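Local coordinates for protein CofB (PDB 5AX6) that serves as the trimeric minor pilin of the CFA/III type IVb pilus of enterotoxigenic Escherichia coli, and is probably involved in assembly of that pilus, at residues 8-13 against 114-119; 73-78 against 126-131; 122-127 against 145-150; 179-184 against 222-227. One frame throughout, in Å; residues are numbered along the deposited sequence.

How the contacts relate
All four contacts lie in the pilin domain, on one side of the chain's centre. Contact 1 ties helix 4-25 to the loop that leads into strand 121-130, and contacts 2, 3 and 4 belong to one antiparallel sheet. Contacts 2 and 3 share Ile126 and Asp127: strand 121-130 pairs with strand 75-76 on one flank and strand 139-148 on the other, and the centres of the two contacts lie about 12 Å apart. Contact 4, centred about 9 Å from contact 3, follows later in the chain, where strand 220-227 joins strand 139-148 to strand 179-185. Contacts 1 and 2 interleave in sequence. Together the four contacts display the type IV pilin plan, an N-terminal helix laid against an antiparallel sheet.

Contact 1 of 4, residues 8-13 against 114-119; sequences QIVSNA and AILSNS
Ile115 and Leu116 dock on the N-terminal helix of the pilin domain in a wholly apolar contact between a helical face and a short 3-10 turn; no hydrogen bond crosses it. The small methyl of Ala13 lets the turn come close: Ala13 CB lies 3.6 Å from Ile115 CG2 and 3.9 Å from Leu116 CD1, so two branched side chains share one alanine. Ile115 CG1 stands anti to the backbone N (chi1 -165°), which places it against the helix one turn earlier, 3.9 Å from Val10 CG2 and 4.1 Å from Ile9 CG2; both of these side chains meet Ile115 at about a right angle. Leu116 reaches in with its branched end, where CD2 sits 4.1 Å from Val10 CG1. An alanine in place of Leu116 would probably open a gap beside Ala13 and Val10, leaving the turn held mainly through Ile115. Farther along the loop Ser119 offers its CB to Val10 CG2 at 3.9 Å, while its hydroxyl is bonded to Leu121 O. The turn is braced from within by Ser117, whose OG and N both bond to Ala114 O. Leu116 also touches Leu14 and Glu17 of the same helix, whereas Ser11, pointing away from the turn, meets helix 161-171, so helix 4-25 is held between that helix and the loop entering strand 121-130.

Contact 2 of 4, residues 73-78 against 126-131; sequences EFINWG and IDFVAT
Trp77 CG stands anti to its backbone N (chi1 -168°) and Ile126 CG1 anti to its carbonyl carbon; the near-anti chi2 of Ile126 (168°) then carries CD1 on to the indole, where the short strand 75-76 pairs along strand 121-130, at an outermost strand of the pilin sheet. Ile75 and Ile126 form an antiparallel hydrogen-bonded pair: Ile75 N donates to Ile126 O at 2.8 Å, and Ile126 N returns a bond to Ile75 O at 2.9 Å. Beta-branched isoleucines suit the extended backbone, and both point to the same face, where Trp77 and Phe128 also pack on Ile21 of helix 4-25. Ile75 sends CD1 obliquely to the Phe128 ring, reaching CE2 at 3.4 Å, a close aliphatic-aromatic contact. Beyond the pair the backbones separate, and a water bridges them, donating to Glu73 O and accepting from Phe128 N. Phe74 CB lies 3.1 Å from Asp127 OD1, an oxygen engaged by Arg125, whose cation also meets the Phe74 ring. The broad indole gives the isoleucine a flat apolar seat: Ile126 CD1 makes a CH-pi contact over one face of the Trp77 six-membered ring, 4.0 Å from its centroid and 26° off the normal, offset toward the rim, with CE3 its nearest ring atom.

Contact 3 of 4, residues 122-127 against 145-150; sequences KIDRID and ILTFDK
Asp124 and Arg125 both face Ile145 in a classic beta bulge, which interrupts the antiparallel hairpin of strands 121-130 and 139-148. Ahead of it the pairing is regular. Thr147 N bonds to Lys122 O at 2.9 Å, the reverse bond from Lys122 N to Thr147 O is longer, and Ile123 CG1 packs obliquely on Leu146 CD1 at 3.9 Å. At the bulge Ile145 uses both backbone polar atoms: its O accepts from Asp124 N at 2.8 Å, and its N donates to Arg125 O at 2.9 Å. Thr147 CG2 lies between its own backbone N and carbonyl carbon, 4.0 Å from Asp124 CB, while the Asp124 carboxylate engages Arg185 and Trp193. Ile145, the single residue opposite the bulge, lays CD1 beside the Arg125 side chain and 4.2 Å from Asp127 OD2. That carboxylate is gripped side-on by Arg125 in a salt bridge: NE bonds to the syn lone pair of Asp127 OD1 at 2.9 Å, nearly straight at 170°, and NH2 bonds to OD2. The two bonds fix the guanidinium's rotation; NH1 bonds to Ala190 O and NH2 also to Ser68 O. An alanine in place of Asp127 would probably leave the buried Arg125 charge without its carboxylate mate and its guanidinium freer to turn. Two successive residues facing a single partner are the mark of a classic bulge, common in antiparallel sheets.

Contact 4 of 4, residues 179-184 against 222-227; sequences DIYVVE and GLRLSI
Tyr181 and Arg224 form both a backbone pair and a cation-pi contact in the middle of two antiparallel strands. Among the backbone bonds, Arg224 N gives to Tyr181 O at 2.8 Å and Tyr181 N to Arg224 O at 3.0 Å, while Val183 and Gly222 exchange another two bonds. Gly222 suits its place because a CB there would press on Val183 CG2, which already lies 3.5 Å from Gly222 C. The apolar contacts occupy the face carrying Ile180, Val182, Leu223 and Leu225: Ile180 CG1 and Leu225 CD2 meet at 3.7 Å, their side chains lying side by side, and Leu223 CD2 reaches Ile180 CG2 at 4.0 Å. Leu225 also touches Ile18 of helix 4-25. On the other face, chi3 of Arg224 (67°) bends NE back toward the tyrosine, and the guanidinium edge stands over the ring of Tyr181, with NH2 3.4 Å above its plane, offset toward the rim, and the two planes 71° apart. NH2 also bonds to Leu63 O, and Tyr181 OH bonds to Gln48 of the second subunit. The chemistry thus separates an apolar face, meeting helix 4-25 through Leu225, from a mixed one where a buried guanidinium edge rests on an aromatic face likely to stabilise its charge.

Contact 1 of 4, residues 8-13 against 114-119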
# COMPACT_ATOMS: atom_id res chain seq x y z
N GLN A 8 -40.11 4.43 -3.57
CA GLN A 8 -38.66 4.29 -3.52
C GLN A 8 -38.27 2.82 -3.45
O GLN A 8 -37.25 2.41 -4.01
CB GLN A 8 -38.07 5.03 -2.33
CG GLN A 8 -36.55 5.16 -2.42
CD GLN A 8 -36.12 5.94 -3.67
OE1 GLN A 8 -36.47 7.11 -3.83
NE2 GLN A 8 -35.37 5.29 -4.55
N ILE A 9 -39.07 2.01 -2.77
CA ILE A 9 -38.74 0.61 -2.62
C ILE A 9 -38.91 -0.12 -3.96
O ILE A 9 -38.07 -0.93 -4.33
CB ILE A 9 -39.60 -0.07 -1.54
CG1 ILE A 9 -39.13 0.40 -0.15
CG2 ILE A 9 -39.50 -1.58 -1.64
CD1 ILE A 9 -40.05 -0.02 0.98
N VAL A 10 -39.99 0.19 -4.67
CA VAL A 10 -40.19 -0.33 -6.02
C VAL A 10 -39.04 0.10 -6.93
O VAL A 10 -38.47 -0.72 -7.65
CB VAL A 10 -41.52 0.17 -6.61
CG1 VAL A 10 -41.62 -0.18 -8.09
CG2 VAL A 10 -42.70 -0.40 -5.83
N SER A 11 -38.70 1.39 -6.88
CA SER A 11 -37.63 1.93 -7.72
C SER A 11 -36.28 1.28 -7.42
O SER A 11 -35.51 1.01 -8.34
CB SER A 11 -37.54 3.45 -7.56
OG SER A 11 -38.72 4.06 -8.06
N ASN A 12 -35.98 1.05 -6.15
CA ASN A 12 -34.74 0.37 -5.81
C ASN A 12 -34.67 -1.03 -6.41
O ASN A 12 -33.61 -1.47 -6.87
CB ASN A 12 -34.54 0.28 -4.29
CG ASN A 12 -34.20 1.61 -3.66
OD1 ASN A 12 -33.78 2.55 -4.34
ND2 ASN A 12 -34.37 1.70 -2.35
N ALA A 13 -35.79 -1.74 -6.39
CA ALA A 13 -35.82 -3.10 -6.93
C ALA A 13 -35.71 -3.07 -8.47
O ALA A 13 -35.01 -3.89 -9.07
CB ALA A 13 -37.09 -3.81 -6.50
N ALA A 114 -39.79 -9.65 -4.69
CA ALA A 114 -41.19 -9.83 -4.32
C ALA A 114 -42.05 -8.60 -4.61
O ALA A 114 -43.17 -8.72 -5.09
CB ALA A 114 -41.30 -10.21 -2.84
N ILE A 115 -41.51 -7.43 -4.31
CA ILE A 115 -42.26 -6.18 -4.45
C ILE A 115 -42.72 -5.98 -5.90
O ILE A 115 -43.75 -5.36 -6.16
CB ILE A 115 -41.41 -4.97 -3.97
CG1 ILE A 115 -42.29 -3.73 -3.76
CG2 ILE A 115 -40.25 -4.69 -4.92
CD1 ILE A 115 -43.03 -3.73 -2.45
N LEU A 116 -41.97 -6.54 -6.85
CA LEU A 116 -42.27 -6.34 -8.27
C LEU A 116 -43.32 -7.30 -8.82
O LEU A 116 -43.68 -7.23 -10.00
CB LEU A 116 -40.98 -6.44 -9.09
CG LEU A 116 -39.87 -5.46 -8.71
CD1 LEU A 116 -38.62 -5.67 -9.57
CD2 LEU A 116 -40.36 -4.02 -8.84
N SER A 117 -43.84 -8.19 -7.98
CA SER A 117 -44.83 -9.16 -8.44
C SER A 117 -46.15 -8.47 -8.77
O SER A 117 -46.85 -8.86 -9.71
CB SER A 117 -45.05 -10.27 -7.41
OG SER A 117 -45.60 -9.75 -6.21
N ASN A 118 -46.51 -7.44 -8.01
CA ASN A 118 -47.73 -6.69 -8.33
C ASN A 118 -47.63 -5.19 -8.07
O ASN A 118 -48.61 -4.56 -7.69
CB ASN A 118 -48.93 -7.26 -7.55
CG ASN A 118 -48.61 -7.50 -6.09
OD1 ASN A 118 -47.67 -6.93 -5.54
ND2 ASN A 118 -49.41 -8.35 -5.45
N SER A 119 -46.44 -4.63 -8.29
CA SER A 119 -46.25 -3.19 -8.14
C SER A 119 -46.88 -2.45 -9.31
O SER A 119 -47.13 -3.02 -10.37
CB SER A 119 -44.76 -2.85 -8.03
OG SER A 119 -44.04 -3.45 -9.09

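Contact 2 of 4, residues 73-78 against 126-131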
# COMPACT_ATOMS: atom_id res chain seq x y z
N GLU A 73 -37.09 -10.06 -31.73
CA GLU A 73 -36.13 -8.95 -31.67
C GLU A 73 -36.09 -8.37 -30.26
O GLU A 73 -35.03 -8.34 -29.63
CB GLU A 73 -36.49 -7.86 -32.69
CG GLU A 73 -36.37 -8.37 -34.12
CD GLU A 73 -36.80 -7.36 -35.16
OE1 GLU A 73 -37.34 -6.30 -34.79
OE2 GLU A 73 -36.62 -7.66 -36.36
N PHE A 74 -37.23 -7.93 -29.75
CA PHE A 74 -37.25 -7.52 -28.35
C PHE A 74 -37.33 -8.76 -27.47
O PHE A 74 -37.53 -9.88 -27.95
CB PHE A 74 -38.40 -6.55 -28.05
CG PHE A 74 -39.78 -7.12 -28.21
CD1 PHE A 74 -40.34 -7.90 -27.21
CD2 PHE A 74 -40.54 -6.84 -29.34
CE1 PHE A 74 -41.64 -8.41 -27.35
CE2 PHE A 74 -41.83 -7.33 -29.48
CZ PHE A 74 -42.38 -8.12 -28.48
N ILE A 75 -37.16 -8.55 -26.17
CA ILE A 75 -37.22 -9.65 -25.21
C ILE A 75 -38.39 -9.42 -24.26
O ILE A 75 -38.42 -8.44 -23.52
CB ILE A 75 -35.90 -9.75 -24.43
CG1 ILE A 75 -34.77 -10.15 -25.39
CG2 ILE A 75 -36.01 -10.78 -23.29
CD1 ILE A 75 -33.39 -10.17 -24.72
N ASN A 76 -39.37 -10.31 -24.29
CA ASN A 76 -40.51 -10.16 -23.40
C ASN A 76 -40.06 -10.47 -21.98
O ASN A 76 -39.23 -11.36 -21.77
CB ASN A 76 -41.66 -11.07 -23.83
CG ASN A 76 -43.00 -10.59 -23.32
OD1 ASN A 76 -43.08 -9.63 -22.55
ND2 ASN A 76 -44.06 -11.26 -23.75
N TRP A 77 -40.56 -9.73 -21.00
CA TRP A 77 -40.09 -9.89 -19.62
C TRP A 77 -41.26 -10.00 -18.65
O TRP A 77 -42.36 -9.53 -18.94
CB TRP A 77 -39.20 -8.70 -19.23
CG TRP A 77 -38.42 -8.88 -17.93
CD1 TRP A 77 -38.74 -8.35 -16.72
CD2 TRP A 77 -37.19 -9.58 -17.76
NE1 TRP A 77 -37.79 -8.70 -15.79
CE2 TRP A 77 -36.82 -9.46 -16.41
CE3 TRP A 77 -36.36 -10.33 -18.62
CZ2 TRP A 77 -35.67 -10.05 -15.88
CZ3 TRP A 77 -35.21 -10.91 -18.10
CH2 TRP A 77 -34.88 -10.77 -16.74
N GLY A 78 -41.02 -10.62 -17.49
CA GLY A 78 -42.00 -10.65 -16.42
C GLY A 78 -42.93 -11.86 -16.44
O GLY A 78 -42.61 -12.89 -17.04
N ILE A 126 -37.58 -5.80 -22.69
CA ILE A 126 -36.20 -5.34 -22.78
C ILE A 126 -35.76 -5.39 -24.23
O ILE A 126 -36.02 -6.37 -24.93
CB ILE A 126 -35.25 -6.20 -21.92
CG1 ILE A 126 -35.66 -6.12 -20.45
CG2 ILE A 126 -33.80 -5.76 -22.11
CD1 ILE A 126 -34.97 -7.16 -19.56
N ASP A 127 -35.13 -4.30 -24.69
CA ASP A 127 -34.61 -4.22 -26.05
C ASP A 127 -33.09 -4.11 -26.01
O ASP A 127 -32.57 -3.14 -25.48
CB ASP A 127 -35.17 -2.99 -26.80
CG ASP A 127 -36.69 -3.06 -27.04
OD1 ASP A 127 -37.33 -4.02 -26.58
OD2 ASP A 127 -37.23 -2.13 -27.69
N PHE A 128 -32.39 -5.10 -26.58
CA PHE A 128 -30.93 -5.05 -26.75
C PHE A 128 -30.63 -4.43 -28.11
O PHE A 128 -30.74 -5.12 -29.13
CB PHE A 128 -30.30 -6.45 -26.69
CG PHE A 128 -30.31 -7.09 -25.32
CD1 PHE A 128 -30.36 -6.32 -24.17
CD2 PHE A 128 -30.25 -8.47 -25.20
CE1 PHE A 128 -30.36 -6.93 -22.91
CE2 PHE A 128 -30.26 -9.08 -23.95
CZ PHE A 128 -30.31 -8.31 -22.81
N VAL A 129 -30.27 -3.16 -28.12
CA VAL A 129 -30.06 -2.44 -29.38
C VAL A 129 -28.69 -2.79 -30.00
O VAL A 129 -27.65 -2.51 -29.41
CB VAL A 129 -30.17 -0.92 -29.17
CG1 VAL A 129 -29.96 -0.16 -30.48
CG2 VAL A 129 -31.54 -0.57 -28.56
N ALA A 130 -28.71 -3.42 -31.17
CA ALA A 130 -27.47 -3.92 -31.79
C ALA A 130 -26.71 -2.82 -32.49
O ALA A 130 -27.30 -1.95 -33.12
CB ALA A 130 -27.78 -5.03 -32.77
N THR A 131 -25.39 -2.89 -32.40
CA THR A 131 -24.52 -1.95 -33.08
C THR A 131 -24.45 -2.25 -34.58
O THR A 131 -24.20 -1.35 -35.38
CB THR A 131 -23.10 -1.96 -32.48
OG1 THR A 131 -23.18 -1.69 -31.07
CG2 THR A 131 -22.23 -0.89 -33.14
O HOH W 1 -33.48 -7.54 -27.61

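Contact 3 of 4, residues 122-127 against 145-150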
# COMPACT_ATOMS: atom_id res chain seq x y z
N LYS A 122 -43.63 -2.04 -13.49
CA LYS A 122 -42.92 -3.30 -13.73
C LYS A 122 -42.16 -3.26 -15.04
O LYS A 122 -42.57 -2.58 -15.97
CB LYS A 122 -43.90 -4.48 -13.79
CG LYS A 122 -44.73 -4.70 -12.54
CD LYS A 122 -45.72 -5.82 -12.77
CE LYS A 122 -46.44 -6.17 -11.46
NZ LYS A 122 -47.71 -6.92 -11.72
N ILE A 123 -41.08 -4.03 -15.14
CA ILE A 123 -40.42 -4.18 -16.44
C ILE A 123 -41.22 -5.12 -17.33
O ILE A 123 -41.45 -6.27 -16.98
CB ILE A 123 -38.99 -4.71 -16.30
CG1 ILE A 123 -38.16 -3.75 -15.44
CG2 ILE A 123 -38.35 -4.90 -17.69
CD1 ILE A 123 -36.84 -4.33 -14.95
N ASP A 124 -41.65 -4.62 -18.49
CA ASP A 124 -42.51 -5.38 -19.37
C ASP A 124 -41.74 -6.01 -20.54
O ASP A 124 -42.15 -7.00 -21.13
CB ASP A 124 -43.63 -4.48 -19.92
CG ASP A 124 -44.74 -5.27 -20.57
OD1 ASP A 124 -45.22 -6.25 -19.95
OD2 ASP A 124 -45.15 -4.92 -21.70
N ARG A 125 -40.59 -5.42 -20.85
CA ARG A 125 -39.90 -5.76 -22.07
C ARG A 125 -38.52 -5.12 -22.06
O ARG A 125 -38.33 -4.05 -21.47
CB ARG A 125 -40.73 -5.28 -23.27
CG ARG A 125 -39.97 -5.09 -24.54
CD ARG A 125 -40.92 -4.60 -25.63
NE ARG A 125 -40.19 -3.98 -26.73
CZ ARG A 125 -40.76 -3.54 -27.84
NH1 ARG A 125 -42.07 -3.67 -28.00
NH2 ARG A 125 -40.01 -2.99 -28.78
N ILE A 126 -37.58 -5.80 -22.69
CA ILE A 126 -36.20 -5.34 -22.78
C ILE A 126 -35.76 -5.39 -24.23
O ILE A 126 -36.02 -6.37 -24.93
CB ILE A 126 -35.25 -6.20 -21.92
CG1 ILE A 126 -35.66 -6.12 -20.45
CG2 ILE A 126 -33.80 -5.76 -22.11
CD1 ILE A 126 -34.97 -7.16 -19.56
N ASP A 127 -35.13 -4.30 -24.69
CA ASP A 127 -34.61 -4.22 -26.05
C ASP A 127 -33.09 -4.11 -26.01
O ASP A 127 -32.57 -3.14 -25.48
CB ASP A 127 -35.17 -2.99 -26.80
CG ASP A 127 -36.69 -3.06 -27.04
OD1 ASP A 127 -37.33 -4.02 -26.58
OD2 ASP A 127 -37.23 -2.13 -27.69
N ILE A 145 -38.64 -1.18 -21.01
CA ILE A 145 -39.98 -0.61 -21.09
C ILE A 145 -40.70 -0.97 -19.81
O ILE A 145 -40.86 -2.15 -19.49
CB ILE A 145 -40.77 -1.13 -22.32
CG1 ILE A 145 -40.20 -0.52 -23.61
CG2 ILE A 145 -42.25 -0.78 -22.21
CD1 ILE A 145 -38.84 -1.07 -23.99
N LEU A 146 -41.07 0.05 -19.05
CA LEU A 146 -41.76 -0.13 -17.78
C LEU A 146 -43.23 0.17 -17.95
O LEU A 146 -43.59 1.25 -18.40
CB LEU A 146 -41.16 0.78 -16.70
CG LEU A 146 -39.90 0.29 -15.99
CD1 LEU A 146 -38.90 -0.23 -16.99
CD2 LEU A 146 -39.30 1.43 -15.16
N THR A 147 -44.08 -0.79 -17.60
CA THR A 147 -45.51 -0.60 -17.73
C THR A 147 -46.11 -0.03 -16.44
O THR A 147 -45.76 -0.44 -15.33
CB THR A 147 -46.22 -1.91 -18.10
OG1 THR A 147 -47.62 -1.67 -18.26
CG2 THR A 147 -45.99 -2.98 -17.02
N PHE A 148 -46.99 0.96 -16.61
CA PHE A 148 -47.77 1.56 -15.54
C PHE A 148 -49.08 0.81 -15.38
O PHE A 148 -49.85 0.71 -16.33
CB PHE A 148 -48.09 3.02 -15.84
CG PHE A 148 -47.06 4.00 -15.40
CD1 PHE A 148 -46.79 4.19 -14.05
CD2 PHE A 148 -46.40 4.80 -16.32
CE1 PHE A 148 -45.85 5.13 -13.64
CE2 PHE A 148 -45.46 5.74 -15.92
CZ PHE A 148 -45.19 5.91 -14.58
N ASP A 149 -49.35 0.30 -14.19
CA ASP A 149 -50.68 -0.24 -13.92
C ASP A 149 -51.52 0.84 -13.24
O ASP A 149 -51.50 0.98 -12.02
CB ASP A 149 -50.60 -1.50 -13.05
CG ASP A 149 -51.95 -2.17 -12.88
OD1 ASP A 149 -52.24 -3.13 -13.62
OD2 ASP A 149 -52.72 -1.73 -12.00
N LYS A 150 -52.26 1.60 -14.05
CA LYS A 150 -53.02 2.74 -13.55
C LYS A 150 -54.07 2.32 -12.52
O LYS A 150 -54.08 2.82 -11.39
CB LYS A 150 -53.69 3.48 -14.71
CG LYS A 150 -55.07 2.95 -15.08
CD LYS A 150 -55.04 1.47 -15.44
CE LYS A 150 -55.94 0.65 -14.52
NZ LYS A 150 -57.37 1.08 -14.60

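Contact 4 of 4, residues 179-184 against 222-227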
# COMPACT_ATOMS: atom_id res chain seq x y z
N ASP A 179 -31.54 8.38 -21.63
CA ASP A 179 -32.74 9.19 -21.70
C ASP A 179 -33.94 8.39 -21.22
O ASP A 179 -33.84 7.17 -20.94
CB ASP A 179 -33.00 9.73 -23.12
CG ASP A 179 -33.55 11.16 -23.11
OD1 ASP A 179 -34.39 11.50 -22.25
OD2 ASP A 179 -33.11 11.97 -23.96
N ILE A 180 -35.06 9.08 -21.14
CA ILE A 180 -36.32 8.51 -20.68
C ILE A 180 -37.40 8.98 -21.63
O ILE A 180 -37.58 10.17 -21.81
CB ILE A 180 -36.65 8.97 -19.25
CG1 ILE A 180 -35.57 8.48 -18.28
CG2 ILE A 180 -38.03 8.49 -18.85
CD1 ILE A 180 -35.68 9.07 -16.89
N TYR A 181 -38.11 8.03 -22.24
CA TYR A 181 -39.17 8.36 -23.17
C TYR A 181 -40.50 7.88 -22.64
O TYR A 181 -40.58 6.87 -21.94
CB TYR A 181 -38.92 7.73 -24.55
CG TYR A 181 -37.96 8.49 -25.43
CD1 TYR A 181 -38.41 9.15 -26.56
CD2 TYR A 181 -36.61 8.55 -25.12
CE1 TYR A 181 -37.53 9.85 -27.38
CE2 TYR A 181 -35.72 9.24 -25.93
CZ TYR A 181 -36.19 9.89 -27.06
OH TYR A 181 -35.31 10.58 -27.86
N VAL A 182 -41.56 8.60 -23.00
CA VAL A 182 -42.91 8.13 -22.74
C VAL A 182 -43.33 7.20 -23.87
O VAL A 182 -43.15 7.52 -25.05
CB VAL A 182 -43.91 9.31 -22.63
CG1 VAL A 182 -45.33 8.79 -22.50
CG2 VAL A 182 -43.54 10.20 -21.46
N VAL A 183 -43.86 6.03 -23.52
CA VAL A 183 -44.35 5.11 -24.53
C VAL A 183 -45.81 4.77 -24.27
O VAL A 183 -46.32 4.99 -23.18
CB VAL A 183 -43.48 3.83 -24.60
CG1 VAL A 183 -42.07 4.20 -25.06
CG2 VAL A 183 -43.45 3.10 -23.25
N GLU A 184 -46.48 4.24 -25.28
CA GLU A 184 -47.89 3.95 -25.18
C GLU A 184 -48.25 2.72 -25.99
O GLU A 184 -47.55 2.35 -26.94
CB GLU A 184 -48.72 5.15 -25.65
CG GLU A 184 -48.50 5.49 -27.12
CD GLU A 184 -49.27 6.72 -27.59
OE1 GLU A 184 -48.92 7.85 -27.18
OE2 GLU A 184 -50.22 6.55 -28.38
N GLY A 222 -46.36 4.01 -20.48
CA GLY A 222 -45.22 3.44 -19.80
C GLY A 222 -44.03 4.35 -19.99
O GLY A 222 -44.15 5.40 -20.62
N LEU A 223 -42.89 3.96 -19.44
CA LEU A 223 -41.65 4.69 -19.62
C LEU A 223 -40.61 3.77 -20.20
O LEU A 223 -40.49 2.62 -19.78
CB LEU A 223 -41.13 5.26 -18.29
CG LEU A 223 -41.96 6.33 -17.58
CD1 LEU A 223 -41.39 6.54 -16.18
CD2 LEU A 223 -41.95 7.63 -18.38
N ARG A 224 -39.86 4.27 -21.17
CA ARG A 224 -38.71 3.53 -21.66
C ARG A 224 -37.45 4.13 -21.05
O ARG A 224 -37.16 5.31 -21.27
CB ARG A 224 -38.65 3.56 -23.19
CG ARG A 224 -37.53 2.69 -23.76
CD ARG A 224 -37.40 2.85 -25.25
NE ARG A 224 -36.96 4.19 -25.64
CZ ARG A 224 -36.72 4.55 -26.90
NH1 ARG A 224 -36.89 3.66 -27.87
NH2 ARG A 224 -36.33 5.78 -27.18
N LEU A 225 -36.73 3.34 -20.27
CA LEU A 225 -35.47 3.79 -19.69
C LEU A 225 -34.32 3.23 -20.50
O LEU A 225 -34.23 2.01 -20.67
CB LEU A 225 -35.34 3.34 -18.23
CG LEU A 225 -36.48 3.64 -17.25
CD1 LEU A 225 -36.18 3.02 -15.89
CD2 LEU A 225 -36.66 5.14 -17.12
N SER A 226 -33.45 4.10 -21.00
CA SER A 226 -32.32 3.68 -21.82
C SER A 226 -31.02 3.74 -21.04
O SER A 226 -30.72 4.76 -20.43
CB SER A 226 -32.18 4.55 -23.07
OG SER A 226 -33.34 4.48 -23.89
N ILE A 227 -30.26 2.65 -21.07
CA ILE A 227 -28.95 2.60 -20.40
C ILE A 227 -27.85 2.33 -21.41
O ILE A 227 -27.98 1.44 -22.26
CB ILE A 227 -28.88 1.50 -19.33
CG1 ILE A 227 -30.14 1.49 -18.46
CG2 ILE A 227 -27.57 1.63 -18.53
CD1 ILE A 227 -30.19 2.60 -17.42